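Local structure of endoglycosidase (Bacteroides thetaiotaomicron, 6Q64) at residues A[69-74]-A[354-359]; A[140-145]-A[167-172]; A[176-181]-A[221-226]; A[317-320]-A[326-329]. The protein probably hydrolyses glycosidic bonds inside complex N-glycans, as an endo-acting enzyme of glycoside hydrolase family 18. The protein carries 1 engineered substitution. One frame throughout, in Å; residues are numbered along the deposited sequence.

Interaction 1: A[69-74]-A[354-359]; sequences PHVKGF and FGNQVY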
loop_
_atom_site.group_PDB
_atom_site.type_symbol
_atom_site.label_atom_id
_atom_site.label_comp_id
_atom_site.label_asym_id
_atom_site.label_seq_id
_atom_site.Cartn_x
_atom_site.Cartn_y
_atom_site.Cartn_z
ATOM N N PRO A 69 8.556 -4.193 14.704
ATOM C CA PRO A 69 8.343 -5.050 13.547
ATOM C C PRO A 69 7.222 -6.052 13.875
ATOM O O PRO A 69 7.217 -6.683 14.920
ATOM C CB PRO A 69 9.750 -5.639 13.403
ATOM C CG PRO A 69 10.186 -5.886 14.840
ATOM C CD PRO A 69 9.447 -4.857 15.679
ATOM N N HIS A 70 6.258 -6.127 12.965
ATOM C CA HIS A 70 4.923 -6.718 13.194
ATOM C C HIS A 70 4.315 -7.018 11.834
ATOM O O HIS A 70 4.894 -6.587 10.852
ATOM C CB HIS A 70 4.046 -5.768 14.021
ATOM C CG HIS A 70 3.694 -4.490 13.350
ATOM N ND1 HIS A 70 4.519 -3.378 13.416
ATOM C CD2 HIS A 70 2.603 -4.136 12.630
ATOM C CE1 HIS A 70 3.982 -2.402 12.696
ATOM N NE2 HIS A 70 2.781 -2.835 12.228
ATOM N N VAL A 71 3.206 -7.753 11.779
ATOM C CA VAL A 71 2.443 -7.878 10.512
ATOM C C VAL A 71 1.753 -6.537 10.270
ATOM O O VAL A 71 0.793 -6.253 10.973
ATOM C CB VAL A 71 1.413 -8.992 10.582
ATOM C CG1 VAL A 71 0.645 -9.046 9.291
ATOM C CG2 VAL A 71 2.043 -10.320 10.910
ATOM N N LYS A 72 2.289 -5.723 9.369
ATOM C CA LYS A 72 1.709 -4.435 8.964
ATOM C C LYS A 72 0.316 -4.675 8.409
ATOM O O LYS A 72 0.044 -5.782 7.907
ATOM C CB LYS A 72 2.597 -3.731 7.945
ATOM C CG LYS A 72 3.784 -3.038 8.592
ATOM C CD LYS A 72 4.653 -2.283 7.624
ATOM C CE LYS A 72 5.916 -1.816 8.315
ATOM N NZ LYS A 72 6.621 -0.818 7.480
ATOM N N GLY A 73 -0.553 -3.681 8.587
ATOM C CA GLY A 73 -1.910 -3.682 8.023
ATOM C C GLY A 73 -1.971 -2.603 6.981
ATOM O O GLY A 73 -1.488 -1.498 7.279
ATOM N N PHE A 74 -2.496 -2.940 5.810
ATOM C CA PHE A 74 -2.518 -2.076 4.618
ATOM C C PHE A 74 -3.877 -2.239 3.927
ATOM O O PHE A 74 -4.636 -3.195 4.205
ATOM C CB PHE A 74 -1.326 -2.463 3.735
ATOM C CG PHE A 74 -1.440 -2.055 2.282
ATOM C CD1 PHE A 74 -1.011 -0.809 1.863
ATOM C CD2 PHE A 74 -1.983 -2.920 1.350
ATOM C CE1 PHE A 74 -1.147 -0.426 0.545
ATOM C CE2 PHE A 74 -2.122 -2.532 0.035
ATOM C CZ PHE A 74 -1.716 -1.282 -0.362
ATOM N N PHE A 354 -4.824 -12.074 14.637
ATOM C CA PHE A 354 -4.268 -13.433 14.368
ATOM C C PHE A 354 -2.750 -13.294 14.084
ATOM O O PHE A 354 -1.952 -13.871 14.797
ATOM C CB PHE A 354 -5.126 -14.134 13.302
ATOM C CG PHE A 354 -6.261 -14.945 13.875
ATOM C CD1 PHE A 354 -7.152 -14.394 14.781
ATOM C CD2 PHE A 354 -6.444 -16.270 13.533
ATOM C CE1 PHE A 354 -8.182 -15.153 15.321
ATOM C CE2 PHE A 354 -7.463 -17.028 14.087
ATOM C CZ PHE A 354 -8.339 -16.464 14.971
ATOM N N GLY A 355 -2.361 -12.393 13.191
ATOM C CA GLY A 355 -0.963 -12.177 12.791
ATOM C C GLY A 355 -0.056 -11.698 13.909
ATOM O O GLY A 355 1.126 -12.090 13.904
ATOM N N ASN A 356 -0.571 -10.895 14.833
ATOM C CA ASN A 356 0.238 -10.155 15.835
ATOM C C ASN A 356 0.023 -10.706 17.250
ATOM O O ASN A 356 0.866 -10.418 18.077
ATOM C CB ASN A 356 -0.049 -8.664 15.736
ATOM C CG ASN A 356 0.512 -8.095 14.455
ATOM O OD1 ASN A 356 1.724 -8.004 14.324
ATOM N ND2 ASN A 356 -0.338 -7.768 13.489
ATOM N N GLN A 357 -1.031 -11.467 17.554
ATOM C CA GLN A 357 -1.186 -11.982 18.939
ATOM C C GLN A 357 -1.421 -13.467 18.948
ATOM O O GLN A 357 -0.714 -14.119 19.738
ATOM C CB GLN A 357 -2.332 -11.345 19.699
ATOM C CG GLN A 357 -1.959 -9.933 20.090
ATOM C CD GLN A 357 -3.053 -9.117 20.741
ATOM O OE1 GLN A 357 -3.749 -9.583 21.675
ATOM N NE2 GLN A 357 -3.117 -7.867 20.272
ATOM N N VAL A 358 -2.400 -13.953 18.188
ATOM C CA VAL A 358 -2.831 -15.372 18.342
ATOM C C VAL A 358 -1.630 -16.257 17.971
ATOM O O VAL A 358 -1.322 -17.164 18.725
ATOM C CB VAL A 358 -4.088 -15.707 17.514
ATOM C CG1 VAL A 358 -4.502 -17.158 17.688
ATOM C CG2 VAL A 358 -5.258 -14.783 17.837
ATOM N N TYR A 359 -0.962 -15.932 16.863
ATOM C CA TYR A 359 0.164 -16.673 16.261
ATOM C C TYR A 359 1.367 -15.750 16.147
ATOM O O TYR A 359 1.707 -15.275 15.070
ATOM C CB TYR A 359 -0.216 -17.174 14.871
ATOM C CG TYR A 359 -1.336 -18.169 14.831
ATOM C CD1 TYR A 359 -2.658 -17.764 14.744
ATOM C CD2 TYR A 359 -1.077 -19.523 14.801
ATOM C CE1 TYR A 359 -3.696 -18.690 14.685
ATOM C CE2 TYR A 359 -2.101 -20.459 14.764
ATOM C CZ TYR A 359 -3.417 -20.046 14.711
ATOM O OH TYR A 359 -4.404 -20.971 14.622
#
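Asn356 and Val71 meet through a two-way exchange in which one side-chain amide takes up both polar groups of a single backbone residue. Asn356 OD1 accepts from Val71 N at 3.0 Å, the donor standing slightly out of the plane of the carbonyl group. The return bond, Asn356 ND2 to Val71 O at 3.1 Å, is straighter, with an angle of 166° at the hydrogen; it lies in the amide plane and falls on a lone pair of the carbonyl oxygen. The amide thus offers Val71 what a neighbouring strand would, and its rotation is fixed from both ends. Asn356 CG lies anti to its own carbonyl carbon (chi1 -70°), which carries the amide off the helix and across to the other chain segment. There OD1 also comes within 3.2 Å of His70 CB. Beside this pair, Val71 CG2 rests 3.6 Å from Gly355 O, and the absence of a side chain on Gly355 lets the backbones close to 5.9 Å between the CA atoms of Val71 and Gly355.

Further out, Asn356 ND2 has a second acceptor in Leu352 O, one turn back along the helix. His70 is oriented by Asp99 at NE2 and by Thr68 O at ND1, while Asp99 also receives Gly73 N. On the helix side, a wide pi-type turn closes the last residues, with Tyr359 N bonded to Phe354 O at 3.1 Å. The contact joins the last long helix, 346-358, to the lead-in of the first strand, 72-76, the closure expected where the ends of a TIM barrel meet.

Interaction 2: A[140-145]-A[167-172]; sequences DQLTPK and KAYANA
In this TIM barrel, the loop that leaves strand 128-135 folds back against helix 162-179, and residues Asp140 and Leu142 meet Tyr169 and Ala172 there. The contact belongs to one excursion between consecutive barrel strands, since the same helix leads on to strand 184-189. With chi1 at 175°, the ring of Tyr169 swings off the helix until its hydroxyl reaches the loop backbone. Tyr169 OH donates to Asp140 O, which lies in the plane of the ring at its edge; the modelled separation of 2.5 Å is very short, so its exact value is doubtful. Asp140 CB sits 3.4 Å from the same Tyr169 OH. The hydroxyl has a further, weak partner in Trp133 NE1 on strand 128-135, while Trp153 of helix 149-155 meets the tyrosine ring edge-to-face and also touches Leu142 and Ala172. The backbone of Asp140 takes the polar bond and the side chain of Leu142 the apolar packing. Leu142 runs at about a right angle to the tyrosine side chain, its CB 4.1 Å from Tyr169 CE1 at the ring edge. Beyond the ring, the branch of Leu142 ending in CD1 reaches the helix itself, 3.7 Å from Ala172 CB.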
loop_
_atom_site.group_PDB
_atom_site.type_symbol
_atom_site.label_atom_id
_atom_site.label_comp_id
_atom_site.label_asym_id
_atom_site.label_seq_id
_atom_site.Cartn_x
_atom_site.Cartn_y
_atom_site.Cartn_z
ATOM N N ASP A 140 1.159 9.485 -17.593
ATOM C CA ASP A 140 -0.010 8.731 -17.085
ATOM C C ASP A 140 -0.576 9.486 -15.886
ATOM O O ASP A 140 0.119 9.522 -14.863
ATOM C CB ASP A 140 0.346 7.276 -16.766
ATOM C CG ASP A 140 -0.126 6.260 -17.809
ATOM O OD1 ASP A 140 -0.443 6.653 -18.942
ATOM O OD2 ASP A 140 -0.161 5.065 -17.483
ATOM N N GLN A 141 -1.753 10.107 -16.053
ATOM C CA GLN A 141 -2.545 10.735 -14.960
ATOM C C GLN A 141 -1.928 12.069 -14.538
ATOM O O GLN A 141 -2.457 12.650 -13.593
ATOM C CB GLN A 141 -2.623 9.866 -13.693
ATOM C CG GLN A 141 -3.193 8.469 -13.914
ATOM C CD GLN A 141 -4.686 8.507 -14.118
ATOM O OE1 GLN A 141 -5.455 8.552 -13.159
ATOM N NE2 GLN A 141 -5.109 8.511 -15.373
ATOM N N LEU A 142 -0.836 12.523 -15.151
ATOM C CA LEU A 142 -0.307 13.887 -14.885
ATOM C C LEU A 142 -0.233 14.636 -16.208
ATOM O O LEU A 142 0.357 15.738 -16.244
ATOM C CB LEU A 142 1.069 13.827 -14.217
ATOM C CG LEU A 142 1.123 13.323 -12.773
ATOM C CD1 LEU A 142 2.539 13.466 -12.225
ATOM C CD2 LEU A 142 0.142 14.060 -11.865
ATOM N N THR A 143 -0.834 14.065 -17.249
ATOM C CA THR A 143 -0.770 14.652 -18.609
ATOM C C THR A 143 -2.024 15.519 -18.717
ATOM O O THR A 143 -3.138 15.010 -18.601
ATOM C CB THR A 143 -0.393 13.578 -19.659
ATOM O OG1 THR A 143 -0.752 14.051 -20.958
ATOM C CG2 THR A 143 -0.965 12.191 -19.424
ATOM N N PRO A 144 -1.874 16.865 -18.851
ATOM C CA PRO A 144 -3.009 17.781 -18.816
ATOM C C PRO A 144 -3.914 17.605 -20.040
ATOM O O PRO A 144 -3.449 17.028 -21.023
ATOM C CB PRO A 144 -2.376 19.189 -18.798
ATOM C CG PRO A 144 -1.006 19.019 -19.388
ATOM C CD PRO A 144 -0.610 17.592 -19.062
ATOM N N LYS A 145 -5.162 18.094 -19.924
ATOM C CA LYS A 145 -6.070 18.429 -21.058
ATOM C C LYS A 145 -6.489 17.143 -21.787
ATOM O O LYS A 145 -6.904 16.180 -21.107
ATOM C CB LYS A 145 -5.366 19.374 -22.048
ATOM C CG LYS A 145 -4.774 20.655 -21.473
ATOM C CD LYS A 145 -5.763 21.802 -21.385
ATOM C CE LYS A 145 -6.012 22.243 -19.957
ATOM N NZ LYS A 145 -6.886 23.437 -19.919
ATOM N N LYS A 167 12.652 11.342 -15.833
ATOM C CA LYS A 167 13.176 12.143 -14.688
ATOM C C LYS A 167 12.168 13.251 -14.321
ATOM O O LYS A 167 11.971 13.510 -13.101
ATOM C CB LYS A 167 14.559 12.719 -15.024
ATOM C CG LYS A 167 15.750 11.965 -14.435
ATOM C CD LYS A 167 17.029 12.112 -15.245
ATOM C CE LYS A 167 18.297 12.141 -14.416
ATOM N NZ LYS A 167 19.270 13.080 -15.025
ATOM N N ALA A 168 11.561 13.880 -15.333
ATOM C CA ALA A 168 10.568 14.968 -15.186
ATOM C C ALA A 168 9.229 14.419 -14.654
ATOM O O ALA A 168 8.773 14.940 -13.627
ATOM C CB ALA A 168 10.402 15.667 -16.505
ATOM N N TYR A 169 8.652 13.395 -15.308
ATOM C CA TYR A 169 7.362 12.732 -14.960
ATOM C C TYR A 169 7.351 12.256 -13.510
ATOM O O TYR A 169 6.318 12.310 -12.849
ATOM C CB TYR A 169 7.110 11.492 -15.815
ATOM C CG TYR A 169 5.872 10.721 -15.422
ATOM C CD1 TYR A 169 4.641 11.350 -15.360
ATOM C CD2 TYR A 169 5.910 9.365 -15.138
ATOM C CE1 TYR A 169 3.488 10.669 -15.006
ATOM C CE2 TYR A 169 4.762 8.660 -14.809
ATOM C CZ TYR A 169 3.546 9.319 -14.723
ATOM O OH TYR A 169 2.389 8.672 -14.392
ATOM N N ALA A 170 8.472 11.725 -13.059
ATOM C CA ALA A 170 8.674 11.284 -11.665
ATOM C C ALA A 170 8.736 12.495 -10.734
ATOM O O ALA A 170 8.184 12.427 -9.634
ATOM C CB ALA A 170 9.936 10.468 -11.572
ATOM N N ASN A 171 9.431 13.548 -11.141
ATOM C CA ASN A 171 9.644 14.717 -10.257
ATOM C C ASN A 171 8.282 15.370 -9.996
ATOM O O ASN A 171 8.142 16.041 -8.943
ATOM C CB ASN A 171 10.678 15.697 -10.819
ATOM C CG ASN A 171 12.085 15.388 -10.350
ATOM O OD1 ASN A 171 12.315 15.089 -9.175
ATOM N ND2 ASN A 171 13.026 15.424 -11.274
ATOM N N ALA A 172 7.345 15.192 -10.944
ATOM C CA ALA A 172 5.983 15.781 -10.939
ATOM C C ALA A 172 5.130 14.970 -9.977
ATOM O O ALA A 172 4.336 15.554 -9.232
ATOM C CB ALA A 172 5.370 15.771 -12.315
#

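Interaction 3: A[176-181]-A[221-226]; sequences SIEKYN and SARLRP
Glu178 sends CG anti to its own carbonyl carbon and then runs on extended, while Arg223 bends at chi3 (138°) to bring the NE flank of its guanidinium round to the carboxylate. The result is a salt bridge built on a single oxygen. Arg223 NE donates to Glu178 OE1 at 2.7 Å in a bent bond, reaching it from the syn side but 31° out of the carboxylate plane. Arg223 NH1 makes a second, weak bond to the same Glu178 OE1 at 3.1 Å. With the two flat groups turned 83° against each other, a side-by-side pairing of both carboxylate oxygens is not available, and Glu178 OE2 stays 3.9 Å from Arg223 NH1. Asp175 forms a further salt bridge with NH1, and Asn171 OD1 takes a hydrogen bond from NH2, so that residues of successive turns of helix 162-179 all engage this one guanidinium.

The two segments lie toward the C-terminal ends of helices 162-179 and 211-224 and run on into the turns that follow; the helices are neighbours on the outside of the TIM barrel, and their intervening strand is 184-189. The first helix finishes in a Schellman motif. Asn181, with positive phi, is its C-prime residue, and Asn181 N bonds weakly to Glu178 O at 3.3 Å. The side chain of Asn181 accepts from Arg229 NH1. Beneath the more exposed ion pair, Ile177 CD1 approaches Leu224 CD2 at 4.4 Å, a loose apolar contact in a buried position. The side chains of Ile177 and Leu224 both also rest against Arg229, in the loop that leads from helix 211-224 to the next strand.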
loop_
_atom_site.group_PDB
_atom_site.type_symbol
_atom_site.label_atom_id
_atom_site.label_comp_id
_atom_site.label_asym_id
_atom_site.label_seq_id
_atom_site.Cartn_x
_atom_site.Cartn_y
_atom_site.Cartn_z
ATOM N N SER A 176 3.580 16.503 -6.550
ATOM C CA SER A 176 2.116 16.444 -6.320
ATOM C C SER A 176 1.864 15.746 -4.974
ATOM O O SER A 176 0.890 16.099 -4.311
ATOM C CB SER A 176 1.410 15.836 -7.517
ATOM O OG SER A 176 0.554 14.779 -7.138
ATOM N N ILE A 177 2.786 14.890 -4.543
ATOM C CA ILE A 177 2.802 14.252 -3.194
ATOM C C ILE A 177 3.168 15.306 -2.146
ATOM O O ILE A 177 2.539 15.283 -1.076
ATOM C CB ILE A 177 3.780 13.053 -3.160
ATOM C CG1 ILE A 177 3.122 11.800 -3.739
ATOM C CG2 ILE A 177 4.342 12.794 -1.765
ATOM C CD1 ILE A 177 4.102 10.749 -4.157
ATOM N N GLU A 178 4.187 16.136 -2.406
ATOM C CA GLU A 178 4.736 17.101 -1.410
ATOM C C GLU A 178 3.686 18.197 -1.187
ATOM O O GLU A 178 3.606 18.734 -0.061
ATOM C CB GLU A 178 6.085 17.670 -1.874
ATOM C CG GLU A 178 7.164 16.604 -2.074
ATOM C CD GLU A 178 8.583 17.115 -2.319
ATOM O OE1 GLU A 178 9.385 16.426 -3.011
ATOM O OE2 GLU A 178 8.898 18.188 -1.791
ATOM N N LYS A 179 2.893 18.470 -2.229
ATOM C CA LYS A 179 1.858 19.537 -2.289
ATOM C C LYS A 179 0.720 19.237 -1.307
ATOM O O LYS A 179 0.148 20.175 -0.787
ATOM C CB LYS A 179 1.287 19.648 -3.707
ATOM C CG LYS A 179 -0.095 20.275 -3.782
ATOM C CD LYS A 179 -0.598 20.534 -5.177
ATOM C CE LYS A 179 -1.670 21.603 -5.193
ATOM N NZ LYS A 179 -1.728 22.257 -6.514
ATOM N N TYR A 180 0.365 17.975 -1.114
ATOM C CA TYR A 180 -0.771 17.572 -0.252
ATOM C C TYR A 180 -0.213 16.878 0.998
ATOM O O TYR A 180 -0.988 16.291 1.744
ATOM C CB TYR A 180 -1.771 16.789 -1.112
ATOM C CG TYR A 180 -2.572 17.655 -2.064
ATOM C CD1 TYR A 180 -3.476 18.610 -1.582
ATOM C CD2 TYR A 180 -2.450 17.520 -3.443
ATOM C CE1 TYR A 180 -4.235 19.398 -2.434
ATOM C CE2 TYR A 180 -3.199 18.308 -4.308
ATOM C CZ TYR A 180 -4.093 19.248 -3.805
ATOM O OH TYR A 180 -4.813 20.041 -4.658
ATOM N N ASN A 181 1.102 17.019 1.224
ATOM C CA ASN A 181 1.947 16.376 2.278
ATOM C C ASN A 181 1.633 14.870 2.450
ATOM O O ASN A 181 1.796 14.355 3.582
ATOM C CB ASN A 181 1.902 17.182 3.582
ATOM C CG ASN A 181 2.691 16.534 4.703
ATOM O OD1 ASN A 181 3.878 16.264 4.573
ATOM N ND2 ASN A 181 2.025 16.215 5.798
ATOM N N SER A 221 12.980 7.569 -5.339
ATOM C CA SER A 221 13.775 7.312 -4.107
ATOM C C SER A 221 14.611 8.545 -3.757
ATOM O O SER A 221 14.574 8.953 -2.587
ATOM C CB SER A 221 14.639 6.068 -4.153
ATOM O OG SER A 221 14.104 5.070 -3.278
ATOM N N ALA A 222 15.314 9.135 -4.723
ATOM C CA ALA A 222 16.301 10.208 -4.447
ATOM C C ALA A 222 15.576 11.294 -3.670
ATOM O O ALA A 222 16.174 11.913 -2.767
ATOM C CB ALA A 222 16.896 10.760 -5.724
ATOM N N ARG A 223 14.310 11.484 -4.028
ATOM C CA ARG A 223 13.528 12.641 -3.550
ATOM C C ARG A 223 12.806 12.271 -2.261
ATOM O O ARG A 223 13.032 12.946 -1.241
ATOM C CB ARG A 223 12.566 13.153 -4.620
ATOM C CG ARG A 223 12.405 14.658 -4.509
ATOM C CD ARG A 223 11.841 15.311 -5.739
ATOM N NE ARG A 223 10.872 16.309 -5.321
ATOM C CZ ARG A 223 10.139 17.034 -6.154
ATOM N NH1 ARG A 223 9.266 17.911 -5.680
ATOM N NH2 ARG A 223 10.281 16.877 -7.461
ATOM N N LEU A 224 11.995 11.228 -2.275
ATOM C CA LEU A 224 11.057 11.039 -1.151
ATOM C C LEU A 224 11.654 10.088 -0.102
ATOM O O LEU A 224 11.112 10.036 1.024
ATOM C CB LEU A 224 9.668 10.682 -1.704
ATOM C CG LEU A 224 9.572 9.491 -2.635
ATOM C CD1 LEU A 224 10.073 8.303 -1.898
ATOM C CD2 LEU A 224 8.150 9.261 -3.126
ATOM N N ARG A 225 12.805 9.468 -0.346
ATOM C CA ARG A 225 13.430 8.688 0.761
ATOM C C ARG A 225 14.032 9.614 1.823
ATOM O O ARG A 225 13.792 9.445 3.015
ATOM C CB ARG A 225 14.469 7.664 0.297
ATOM C CG ARG A 225 14.893 6.767 1.453
ATOM C CD ARG A 225 15.511 5.460 1.051
ATOM N NE ARG A 225 14.516 4.447 0.779
ATOM C CZ ARG A 225 14.813 3.235 0.359
ATOM N NH1 ARG A 225 16.066 2.916 0.124
ATOM N NH2 ARG A 225 13.875 2.341 0.123
ATOM N N PRO A 226 14.885 10.597 1.475
ATOM C CA PRO A 226 15.423 11.476 2.511
ATOM C C PRO A 226 14.308 12.298 3.190
ATOM O O PRO A 226 14.580 12.910 4.185
ATOM C CB PRO A 226 16.476 12.345 1.789
ATOM C CG PRO A 226 16.188 12.177 0.289
ATOM C CD PRO A 226 15.388 10.896 0.126
#

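Interaction 4: A[317-320]-A[326-329]; sequences ATLD and RIGG
A short-range loop closure, part backbone bridge and part salt bridge, joins Leu319 and Asp320 to Arg326 and Ile327 in the connection between helix 311-317 and strand 329-333. Ile327 N donates to Leu319 O at 3.0 Å. Asp320 and Arg326 are bridged once through their backbones, without developing into a longer ladder. In the TIM barrel this is the crossing from helix 311-317 into the last strand of the barrel, and the side chains of Leu319 and Ile327 both rest on Ile282 of the adjoining strand 280-285, with Leu319 CB 4.1 Å from Ile327 CB. Arg326 turns back on itself through bends at chi2 (61°) and chi3 (55°), which lays one face of its guanidinium over Thr318 CA, 3.6 Å above the plane. The edge of the group then faces Asp320, whose carboxylate is within 10° of coplanar with it. Asp320 OD1 takes two weak bonds, from Arg326 NH2 at 2.8 Å and from Arg326 NE at 3.0 Å. The other carboxylate oxygen, OD2, pairs with Arg302, and Arg326 NH1 donates to Tyr359 O. Thr318 OG1, at the helix end, bonds back to Leu314 O and Asp315 O.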
loop_
_atom_site.group_PDB
_atom_site.type_symbol
_atom_site.label_atom_id
_atom_site.label_comp_id
_atom_site.label_asym_id
_atom_site.label_seq_id
_atom_site.Cartn_x
_atom_site.Cartn_y
_atom_site.Cartn_z
ATOM N N ALA A 317 -2.297 -13.483 7.188
ATOM C CA ALA A 317 -1.785 -12.684 8.320
ATOM C C ALA A 317 -0.811 -13.521 9.141
ATOM O O ALA A 317 0.009 -12.895 9.805
ATOM C CB ALA A 317 -2.934 -12.192 9.172
ATOM N N THR A 318 -0.956 -14.848 9.154
ATOM C CA THR A 318 -0.181 -15.728 10.062
ATOM C C THR A 318 0.871 -16.530 9.269
ATOM O O THR A 318 1.373 -17.525 9.852
ATOM C CB THR A 318 -1.081 -16.713 10.807
ATOM O OG1 THR A 318 -1.706 -17.495 9.803
ATOM C CG2 THR A 318 -2.131 -16.050 11.665
ATOM N N LEU A 319 1.177 -16.107 8.031
ATOM C CA LEU A 319 1.951 -16.883 7.026
ATOM C C LEU A 319 3.411 -16.928 7.447
ATOM O O LEU A 319 4.064 -15.869 7.359
ATOM C CB LEU A 319 1.843 -16.203 5.672
ATOM C CG LEU A 319 2.432 -16.985 4.515
ATOM C CD1 LEU A 319 1.631 -18.226 4.244
ATOM C CD2 LEU A 319 2.460 -16.148 3.257
ATOM N N ASP A 320 3.847 -18.081 7.964
ATOM C CA ASP A 320 5.259 -18.419 8.273
ATOM C C ASP A 320 5.860 -18.887 6.965
ATOM O O ASP A 320 5.366 -19.858 6.447
ATOM C CB ASP A 320 5.311 -19.471 9.380
ATOM C CG ASP A 320 4.908 -18.875 10.724
ATOM O OD1 ASP A 320 5.023 -17.606 10.844
ATOM O OD2 ASP A 320 4.574 -19.675 11.665
ATOM N N ARG A 326 7.984 -14.299 9.210
ATOM C CA ARG A 326 6.547 -13.990 9.131
ATOM C C ARG A 326 6.433 -12.967 8.009
ATOM O O ARG A 326 7.321 -12.073 7.905
ATOM C CB ARG A 326 6.031 -13.565 10.515
ATOM C CG ARG A 326 4.673 -12.881 10.532
ATOM C CD ARG A 326 3.554 -13.754 9.991
ATOM N NE ARG A 326 3.427 -15.050 10.636
ATOM C CZ ARG A 326 2.992 -15.264 11.880
ATOM N NH1 ARG A 326 2.604 -14.277 12.671
ATOM N NH2 ARG A 326 2.901 -16.498 12.323
ATOM N N ILE A 327 5.424 -13.150 7.170
ATOM C CA ILE A 327 5.079 -12.198 6.087
ATOM C C ILE A 327 5.133 -10.819 6.700
ATOM O O ILE A 327 4.903 -10.723 7.871
ATOM C CB ILE A 327 3.691 -12.501 5.517
ATOM C CG1 ILE A 327 3.470 -11.804 4.182
ATOM C CG2 ILE A 327 2.609 -12.134 6.522
ATOM C CD1 ILE A 327 4.319 -12.304 3.059
ATOM N N GLY A 328 5.386 -9.811 5.897
ATOM C CA GLY A 328 5.589 -8.435 6.356
ATOM C C GLY A 328 4.277 -7.743 6.638
ATOM O O GLY A 328 4.307 -6.786 7.430
ATOM N N GLY A 329 3.211 -8.151 5.947
ATOM C CA GLY A 329 1.873 -7.615 6.172
ATOM C C GLY A 329 0.794 -8.181 5.267
ATOM O O GLY A 329 1.079 -8.921 4.325
#

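The four contacts form two pairs. Interactions 1 and 4 are buried and lie where the barrel closes, their centres about 7 Å apart; they touch through Arg326 NH1 and Tyr359 O, 2.7 Å apart, and through the backbones of Lys72 and Gly328. Interactions 2 and 3 are only partly buried, share helix 162-179 and are joined by Asn171 and Arg223. The chemistry follows the place: backbone groups are gripped in interactions 1, 2 and 4, by an amide, a phenol and a peptide N-H, whereas the helix-to-helix interaction 3 sets a salt bridge near the surface over one apolar contact. Interaction 4 also has a salt bridge, but its arginine is buried.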